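Local coordinates for WGR domain-containing protein (Bacteroides fragilis, PDB 2RA8), which is of unknown function but joins a WGR domain, a module found in nucleic-acid-binding proteins such as PARPs, to a leucine-rich repeat domain, at residues Thr292-Asp304 with Tyr318-Pro332. Sequence-based numbering, arbitrary orientation.
Sequences TDEGARLLLDHVD and YLSDEMKKELQKSLP
Thr-292, which precedes helix 293-300, lays its CG2 against Tyr-318 CB, while its OG1 bonds Asn-266 ND2. Next comes Asp-293, whose carboxylate takes two bonds from one residue, both on the syn side: OD1 receives Ser-320 N at 2.9 Å (161°), and OD2 receives Ser-320 OG at 2.6 Å. The same OG accepts the N-H of Met-323, making Ser-320 the N-cap of helix 321-330, so this serine ties the starts of both helices together. Ala-296 presents CB to Leu-319 CD2, Met-323 CG and Leu-327 CD1. Arg-297 starts out away from helix 321-330, but bends at chi2 and chi3 to bring NH2 back to Glu-326 OE2 (2.6 Å), a salt bridge with weak hydrogen-bond geometry; OE2 lies at the guanidinium edge, in plane, with guanidinium and carboxylate planes 40° apart. Selenomethionine Met-323 fills a hole among Asp-293, Ala-296, Arg-297 and Leu-300, its chain bent at chi2 (56°) and chi3 to set CE over one guanidinium face, toward the rim. Leu-300 returns the knob, seated among Met-323, Glu-326, Leu-327 and Ser-330, with CD1 3.6 Å from Met-323 SE. Beyond it, Val-303 CG1 lies loosely against Leu-331 and Pro-332. These nearly parallel neighbouring helices, axes 10.3 Å apart, each follow a strand of the parallel sheet, 283-285 and 311-313, a stacking of strand-helix units characteristic of a leucine-rich repeat domain.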
ATOM      1  N   THR A 292      17.523 -16.434   4.118  1.00 29.82           N
ATOM      2  CA  THR A 292      18.812 -16.101   3.514  1.00 34.89           C
ATOM      3  C   THR A 292      19.262 -17.152   2.540  1.00 30.28           C
ATOM      4  O   THR A 292      18.609 -18.184   2.373  1.00 33.50           O
ATOM      5  CB  THR A 292      19.903 -15.942   4.583  1.00 29.12           C
ATOM      6  OG1 THR A 292      20.034 -17.170   5.311  1.00 39.52           O
ATOM      7  CG2 THR A 292      19.553 -14.817   5.536  1.00 29.52           C
ATOM      8  N   ASP A 293      20.398 -16.899   1.896  1.00 27.10           N
ATOM      9  CA  ASP A 293      20.951 -17.822   0.909  1.00 22.39           C
ATOM     10  C   ASP A 293      21.194 -19.217   1.422  1.00 23.98           C
ATOM     11  O   ASP A 293      21.132 -20.179   0.659  1.00 33.41           O
ATOM     12  CB  ASP A 293      22.261 -17.268   0.338  1.00 24.40           C
ATOM     13  CG  ASP A 293      22.043 -16.079  -0.581  1.00 40.04           C
ATOM     14  OD1 ASP A 293      20.875 -15.781  -0.914  1.00 28.06           O
ATOM     15  OD2 ASP A 293      23.041 -15.446  -0.979  1.00 37.48           O
ATOM     16  N   GLU A 294      21.494 -19.349   2.709  1.00 28.22           N
ATOM     17  CA  GLU A 294      21.725 -20.678   3.260  1.00 39.34           C
ATOM     18  C   GLU A 294      20.420 -21.420   3.355  1.00 39.30           C
ATOM     19  O   GLU A 294      20.391 -22.650   3.430  1.00 40.45           O
ATOM     20  CB  GLU A 294      22.414 -20.597   4.631  1.00 36.26           C
ATOM     21  CG  GLU A 294      21.907 -19.510   5.548  1.00 55.34           C
ATOM     22  CD  GLU A 294      22.765 -19.373   6.794  1.00 66.73           C
ATOM     23  OE1 GLU A 294      22.504 -18.454   7.601  1.00 72.33           O
ATOM     24  OE2 GLU A 294      23.699 -20.185   6.965  1.00 63.55           O
ATOM     25  N   GLY A 295      19.325 -20.669   3.332  1.00 40.07           N
ATOM     26  CA  GLY A 295      18.014 -21.285   3.380  1.00 18.81           C
ATOM     27  C   GLY A 295      17.665 -21.790   1.993  1.00 33.14           C
ATOM     28  O   GLY A 295      17.253 -22.941   1.823  1.00 23.31           O
ATOM     29  N   ALA A 296      17.834 -20.925   0.995  1.00 23.17           N
ATOM     30  CA  ALA A 296      17.547 -21.284  -0.394  1.00 25.28           C
ATOM     31  C   ALA A 296      18.441 -22.412  -0.828  1.00 28.07           C
ATOM     32  O   ALA A 296      18.049 -23.270  -1.621  1.00 29.71           O
ATOM     33  CB  ALA A 296      17.759 -20.083  -1.296  1.00 25.17           C
ATOM     34  N   ARG A 297      19.661 -22.399  -0.304  1.00 30.24           N
ATOM     35  CA  ARG A 297      20.669 -23.412  -0.593  1.00 32.00           C
ATOM     36  C   ARG A 297      20.095 -24.803  -0.412  1.00 33.13           C
ATOM     37  O   ARG A 297      20.282 -25.690  -1.254  1.00 31.42           O
ATOM     38  CB  ARG A 297      21.846 -23.237   0.370  1.00 33.92           C
ATOM     39  CG  ARG A 297      23.230 -23.154  -0.259  1.00 44.36           C
ATOM     40  CD  ARG A 297      23.642 -24.448  -0.933  1.00 41.41           C
ATOM     41  NE  ARG A 297      23.316 -24.466  -2.357  1.00 37.72           N
ATOM     42  CZ  ARG A 297      23.789 -23.593  -3.243  1.00 40.70           C
ATOM     43  NH1 ARG A 297      24.606 -22.624  -2.853  1.00 54.39           N
ATOM     44  NH2 ARG A 297      23.463 -23.697  -4.527  1.00 31.90           N
ATOM     45  N   LEU A 298      19.398 -24.999   0.702  1.00 30.91           N
ATOM     46  CA  LEU A 298      18.805 -26.293   1.006  1.00 30.05           C
ATOM     47  C   LEU A 298      17.892 -26.749  -0.104  1.00 34.35           C
ATOM     48  O   LEU A 298      17.910 -27.920  -0.496  1.00 39.79           O
ATOM     49  CB  LEU A 298      18.028 -26.224   2.322  1.00 37.72           C
ATOM     50  CG  LEU A 298      18.771 -25.696   3.559  1.00 26.79           C
ATOM     51  CD1 LEU A 298      17.819 -25.699   4.730  1.00 26.49           C
ATOM     52  CD2 LEU A 298      19.989 -26.545   3.873  1.00 43.65           C
ATOM     53  N   LEU A 299      17.090 -25.825  -0.625  1.00 35.45           N
ATOM     54  CA  LEU A 299      16.171 -26.151  -1.705  1.00 34.05           C
ATOM     55  C   LEU A 299      16.924 -26.658  -2.895  1.00 35.06           C
ATOM     56  O   LEU A 299      16.573 -27.695  -3.464  1.00 36.19           O
ATOM     57  CB  LEU A 299      15.366 -24.924  -2.125  1.00 32.99           C
ATOM     58  CG  LEU A 299      14.378 -24.352  -1.117  1.00 32.35           C
ATOM     59  CD1 LEU A 299      13.910 -22.988  -1.603  1.00 32.69           C
ATOM     60  CD2 LEU A 299      13.205 -25.308  -0.942  1.00 30.98           C
ATOM     61  N   LEU A 300      17.961 -25.923  -3.288  1.00 34.28           N
ATOM     62  CA  LEU A 300      18.779 -26.301  -4.438  1.00 31.79           C
ATOM     63  C   LEU A 300      19.496 -27.622  -4.255  1.00 37.59           C
ATOM     64  O   LEU A 300      19.740 -28.327  -5.233  1.00 35.94           O
ATOM     65  CB  LEU A 300      19.808 -25.208  -4.753  1.00 27.44           C
ATOM     66  CG  LEU A 300      19.248 -23.884  -5.265  1.00 28.44           C
ATOM     67  CD1 LEU A 300      20.370 -22.868  -5.412  1.00 26.84           C
ATOM     68  CD2 LEU A 300      18.548 -24.110  -6.591  1.00 24.25           C
ATOM     69  N   ASP A 301      19.841 -27.959  -3.011  1.00 41.34           N
ATOM     70  CA  ASP A 301      20.521 -29.222  -2.712  1.00 40.56           C
ATOM     71  C   ASP A 301      19.535 -30.364  -2.654  1.00 41.43           C
ATOM     72  O   ASP A 301      19.919 -31.519  -2.463  1.00 43.51           O
ATOM     73  CB  ASP A 301      21.244 -29.166  -1.352  1.00 46.01           C
ATOM     74  CG  ASP A 301      22.450 -28.230  -1.349  1.00 47.85           C
ATOM     75  OD1 ASP A 301      23.083 -28.047  -2.408  1.00 38.41           O
ATOM     76  OD2 ASP A 301      22.779 -27.694  -0.270  1.00 43.21           O
ATOM     77  N   HIS A 302      18.253 -30.049  -2.809  1.00 41.77           N
ATOM     78  CA  HIS A 302      17.204 -31.061  -2.745  1.00 38.91           C
ATOM     79  C   HIS A 302      16.091 -30.802  -3.722  1.00 37.78           C
ATOM     80  O   HIS A 302      14.917 -30.855  -3.353  1.00 44.86           O
ATOM     81  CB  HIS A 302      16.612 -31.103  -1.338  1.00 34.35           C
ATOM     82  CG  HIS A 302      17.570 -31.569  -0.292  1.00 36.40           C
ATOM     83  ND1 HIS A 302      18.017 -32.872  -0.222  1.00 37.56           N
ATOM     84  CD2 HIS A 302      18.166 -30.911   0.730  1.00 51.23           C
ATOM     85  CE1 HIS A 302      18.847 -32.996   0.798  1.00 43.11           C
ATOM     86  NE2 HIS A 302      18.955 -31.820   1.393  1.00 44.65           N
ATOM     87  N   VAL A 303      16.441 -30.518  -4.973  1.00 30.78           N
ATOM     88  CA  VAL A 303      15.434 -30.254  -5.996  1.00 36.69           C
ATOM     89  C   VAL A 303      14.512 -31.444  -6.142  1.00 42.58           C
ATOM     90  O   VAL A 303      13.334 -31.296  -6.460  1.00 46.00           O
ATOM     91  CB  VAL A 303      16.089 -29.966  -7.360  1.00 34.83           C
ATOM     92  CG1 VAL A 303      15.036 -29.530  -8.361  1.00 38.28           C
ATOM     93  CG2 VAL A 303      17.161 -28.894  -7.204  1.00 32.73           C
ATOM     94  N   ASP A 304      15.050 -32.634  -5.898  1.00 50.40           N
ATOM     95  CA  ASP A 304      14.278 -33.870  -6.009  1.00 51.11           C
ATOM     96  C   ASP A 304      13.028 -33.873  -5.159  1.00 47.61           C
ATOM     97  O   ASP A 304      11.977 -34.348  -5.591  1.00 52.57           O
ATOM     98  CB  ASP A 304      15.157 -35.076  -5.635  1.00 47.09           C
ATOM     99  CG  ASP A 304      15.655 -35.019  -4.196  1.00 65.08           C
ATOM    100  OD1 ASP A 304      16.109 -33.936  -3.759  1.00 60.51           O
ATOM    101  OD2 ASP A 304      15.605 -36.062  -3.505  1.00 63.83           O
ATOM    102  N   TYR A 318      15.841 -12.202   2.101  1.00 34.07           N
ATOM    103  CA  TYR A 318      17.168 -11.614   2.208  1.00 32.86           C
ATOM    104  C   TYR A 318      18.132 -12.416   1.357  1.00 32.53           C
ATOM    105  O   TYR A 318      19.252 -12.698   1.771  1.00 29.73           O
ATOM    106  CB  TYR A 318      17.636 -11.596   3.675  1.00 38.21           C
ATOM    107  CG  TYR A 318      17.122 -10.432   4.499  1.00 39.03           C
ATOM    108  CD1 TYR A 318      17.831  -9.229   4.560  1.00 34.91           C
ATOM    109  CD2 TYR A 318      15.935 -10.532   5.223  1.00 34.55           C
ATOM    110  CE1 TYR A 318      17.366  -8.154   5.329  1.00 29.63           C
ATOM    111  CE2 TYR A 318      15.464  -9.464   5.993  1.00 33.53           C
ATOM    112  CZ  TYR A 318      16.184  -8.285   6.040  1.00 25.27           C
ATOM    113  OH  TYR A 318      15.724  -7.245   6.809  1.00 38.78           O
ATOM    114  N   LEU A 319      17.680 -12.797   0.164  1.00 24.43           N
ATOM    115  CA  LEU A 319      18.502 -13.554  -0.771  1.00 27.42           C
ATOM    116  C   LEU A 319      19.377 -12.603  -1.561  1.00 34.92           C
ATOM    117  O   LEU A 319      19.022 -11.439  -1.759  1.00 33.37           O
ATOM    118  CB  LEU A 319      17.626 -14.328  -1.758  1.00 29.66           C
ATOM    119  CG  LEU A 319      16.650 -15.373  -1.207  1.00 32.00           C
ATOM    120  CD1 LEU A 319      15.914 -16.020  -2.366  1.00 33.37           C
ATOM    121  CD2 LEU A 319      17.404 -16.423  -0.396  1.00 35.45           C
ATOM    122  N   SER A 320      20.526 -13.090  -2.018  1.00 36.12           N
ATOM    123  CA  SER A 320      21.437 -12.270  -2.814  1.00 31.18           C
ATOM    124  C   SER A 320      20.985 -12.391  -4.248  1.00 35.94           C
ATOM    125  O   SER A 320      20.276 -13.342  -4.595  1.00 32.06           O
ATOM    126  CB  SER A 320      22.875 -12.786  -2.677  1.00 23.56           C
ATOM    127  OG  SER A 320      23.005 -14.093  -3.209  1.00 31.09           O
ATOM    128  N   ASP A 321      21.367 -11.445  -5.103  1.00 27.16           N
ATOM    129  CA  ASP A 321      20.941 -11.555  -6.490  1.00 31.25           C
ATOM    130  C   ASP A 321      21.497 -12.789  -7.151  1.00 29.60           C
ATOM    131  O   ASP A 321      20.848 -13.384  -8.008  1.00 31.28           O
ATOM    132  CB  ASP A 321      21.317 -10.311  -7.312  1.00 34.76           C
ATOM    133  CG  ASP A 321      22.628  -9.691  -6.887  1.00 46.25           C
ATOM    134  OD1 ASP A 321      23.565 -10.435  -6.523  1.00 43.12           O
ATOM    135  OD2 ASP A 321      22.723  -8.445  -6.939  1.00 43.48           O
ATOM    136  N   GLU A 322      22.694 -13.198  -6.754  1.00 33.20           N
ATOM    137  CA  GLU A 322      23.302 -14.382  -7.346  1.00 41.37           C
ATOM    138  C   GLU A 322      22.498 -15.621  -7.011  1.00 36.87           C
ATOM    139  O   GLU A 322      22.322 -16.501  -7.859  1.00 40.27           O
ATOM    140  CB  GLU A 322      24.743 -14.527  -6.859  1.00 41.67           C
ATOM    141  CG  GLU A 322      25.557 -13.247  -7.045  1.00 62.49           C
ATOM    142  CD  GLU A 322      27.039 -13.434  -6.777  1.00 69.19           C
ATOM    143  OE1 GLU A 322      27.393 -13.930  -5.685  1.00 90.54           O
ATOM    144  OE2 GLU A 322      27.850 -13.078  -7.659  1.00 92.17           O
HETATM  145  N   MSE A 323      21.996 -15.693  -5.778  1.00 33.71           N
HETATM  146  CA  MSE A 323      21.189 -16.836  -5.344  1.00 31.17           C
HETATM  147  C   MSE A 323      19.844 -16.831  -6.036  1.00 30.24           C
HETATM  148  O   MSE A 323      19.318 -17.890  -6.415  1.00 25.94           O
HETATM  149  CB  MSE A 323      20.990 -16.810  -3.820  1.00 30.14           C
HETATM  150  CG  MSE A 323      20.038 -17.881  -3.298  1.00 38.53           C
HETATM  151 SE   MSE A 323      20.544 -19.696  -3.787  1.00 46.33          SE
HETATM  152  CE  MSE A 323      21.843 -20.014  -2.387  1.00 43.72           C
ATOM    153  N   LYS A 324      19.270 -15.643  -6.211  1.00 19.87           N
ATOM    154  CA  LYS A 324      17.988 -15.529  -6.893  1.00 26.03           C
ATOM    155  C   LYS A 324      18.120 -15.960  -8.338  1.00 24.77           C
ATOM    156  O   LYS A 324      17.210 -16.583  -8.886  1.00 30.96           O
ATOM    157  CB  LYS A 324      17.441 -14.090  -6.796  1.00 22.64           C
ATOM    158  CG  LYS A 324      16.874 -13.741  -5.413  1.00 30.86           C
ATOM    159  CD  LYS A 324      16.289 -12.327  -5.357  1.00 27.04           C
ATOM    160  CE  LYS A 324      17.392 -11.276  -5.350  1.00 40.54           C
ATOM    161  NZ  LYS A 324      16.853  -9.885  -5.362  1.00 49.43           N
ATOM    162  N   LYS A 325      19.258 -15.659  -8.964  1.00 29.49           N
ATOM    163  CA  LYS A 325      19.478 -16.071 -10.352  1.00 33.12           C
ATOM    164  C   LYS A 325      19.527 -17.582 -10.401  1.00 34.79           C
ATOM    165  O   LYS A 325      18.903 -18.206 -11.257  1.00 33.11           O
ATOM    166  CB  LYS A 325      20.813 -15.541 -10.887  1.00 38.34           C
ATOM    167  CG  LYS A 325      20.974 -14.032 -10.883  1.00 42.79           C
ATOM    168  CD  LYS A 325      20.131 -13.345 -11.945  1.00 67.21           C
ATOM    169  CE  LYS A 325      20.397 -11.840 -11.943  1.00 58.82           C
ATOM    170  NZ  LYS A 325      19.687 -11.120 -13.033  1.00 57.79           N
ATOM    171  N   GLU A 326      20.276 -18.170  -9.470  1.00 31.29           N
ATOM    172  CA  GLU A 326      20.431 -19.622  -9.397  1.00 33.49           C
ATOM    173  C   GLU A 326      19.105 -20.287  -9.184  1.00 34.26           C
ATOM    174  O   GLU A 326      18.769 -21.258  -9.862  1.00 35.94           O
ATOM    175  CB  GLU A 326      21.362 -20.009  -8.250  1.00 28.24           C
ATOM    176  CG  GLU A 326      22.072 -21.340  -8.469  1.00 37.60           C
ATOM    177  CD  GLU A 326      22.972 -21.730  -7.310  1.00 41.43           C
ATOM    178  OE1 GLU A 326      23.601 -20.828  -6.718  1.00 41.81           O
ATOM    179  OE2 GLU A 326      23.061 -22.936  -7.000  1.00 38.88           O
ATOM    180  N   LEU A 327      18.341 -19.766  -8.232  1.00 31.43           N
ATOM    181  CA  LEU A 327      17.021 -20.309  -7.931  1.00 29.59           C
ATOM    182  C   LEU A 327      16.138 -20.225  -9.141  1.00 27.73           C
ATOM    183  O   LEU A 327      15.412 -21.167  -9.463  1.00 27.27           O
ATOM    184  CB  LEU A 327      16.373 -19.527  -6.787  1.00 28.15           C
ATOM    185  CG  LEU A 327      16.995 -19.736  -5.410  1.00 31.56           C
ATOM    186  CD1 LEU A 327      16.508 -18.659  -4.466  1.00 25.36           C
ATOM    187  CD2 LEU A 327      16.641 -21.127  -4.897  1.00 22.40           C
ATOM    188  N   GLN A 328      16.201 -19.088  -9.825  1.00 28.89           N
ATOM    189  CA  GLN A 328      15.398 -18.855 -11.019  1.00 37.54           C
ATOM    190  C   GLN A 328      15.670 -19.906 -12.080  1.00 40.74           C
ATOM    191  O   GLN A 328      14.744 -20.507 -12.629  1.00 46.43           O
ATOM    192  CB  GLN A 328      15.721 -17.473 -11.600  1.00 42.59           C
ATOM    193  CG  GLN A 328      14.518 -16.580 -11.903  1.00 52.07           C
ATOM    194  CD  GLN A 328      13.995 -15.858 -10.676  1.00 58.14           C
ATOM    195  OE1 GLN A 328      13.116 -15.002 -10.774  1.00 62.68           O
ATOM    196  NE2 GLN A 328      14.533 -16.198  -9.512  1.00 74.45           N
ATOM    197  N   LYS A 329      16.951 -20.138 -12.358  1.00 37.87           N
ATOM    198  CA  LYS A 329      17.360 -21.092 -13.384  1.00 41.39           C
ATOM    199  C   LYS A 329      17.332 -22.549 -12.984  1.00 33.20           C
ATOM    200  O   LYS A 329      17.083 -23.413 -13.826  1.00 42.28           O
ATOM    201  CB  LYS A 329      18.768 -20.751 -13.881  1.00 43.56           C
ATOM    202  CG  LYS A 329      19.143 -21.424 -15.191  1.00 47.29           C
ATOM    203  CD  LYS A 329      20.588 -21.138 -15.572  1.00 49.66           C
ATOM    204  CE  LYS A 329      20.872 -21.552 -17.012  1.00 63.52           C
ATOM    205  NZ  LYS A 329      20.534 -22.980 -17.268  1.00 65.32           N
ATOM    206  N   SER A 330      17.589 -22.837 -11.711  1.00 35.99           N
ATOM    207  CA  SER A 330      17.609 -24.217 -11.234  1.00 39.45           C
ATOM    208  C   SER A 330      16.269 -24.787 -10.799  1.00 39.25           C
ATOM    209  O   SER A 330      16.109 -26.005 -10.739  1.00 43.72           O
ATOM    210  CB  SER A 330      18.611 -24.358 -10.084  1.00 39.30           C
ATOM    211  OG  SER A 330      19.926 -24.039 -10.513  1.00 50.96           O
ATOM    212  N   LEU A 331      15.299 -23.932 -10.488  1.00 37.49           N
ATOM    213  CA  LEU A 331      13.984 -24.428 -10.077  1.00 40.45           C
ATOM    214  C   LEU A 331      13.015 -24.385 -11.235  1.00 32.82           C
ATOM    215  O   LEU A 331      12.847 -23.353 -11.878  1.00 33.78           O
ATOM    216  CB  LEU A 331      13.449 -23.618  -8.886  1.00 38.09           C
ATOM    217  CG  LEU A 331      14.269 -23.775  -7.592  1.00 30.65           C
ATOM    218  CD1 LEU A 331      13.601 -23.032  -6.450  1.00 21.09           C
ATOM    219  CD2 LEU A 331      14.397 -25.253  -7.242  1.00 37.63           C
ATOM    220  N   PRO A 332      12.357 -25.521 -11.528  1.00 28.90           N
ATOM    221  CA  PRO A 332      11.398 -25.614 -12.634  1.00 29.30           C
ATOM    222  C   PRO A 332      10.031 -25.003 -12.460  1.00 31.83           C
ATOM    223  O   PRO A 332       9.353 -24.734 -13.448  1.00 33.96           O
ATOM    224  CB  PRO A 332      11.313 -27.118 -12.882  1.00 36.62           C
ATOM    225  CG  PRO A 332      11.438 -27.673 -11.496  1.00 23.63           C
ATOM    226  CD  PRO A 332      12.577 -26.848 -10.917  1.00 30.29           C
TER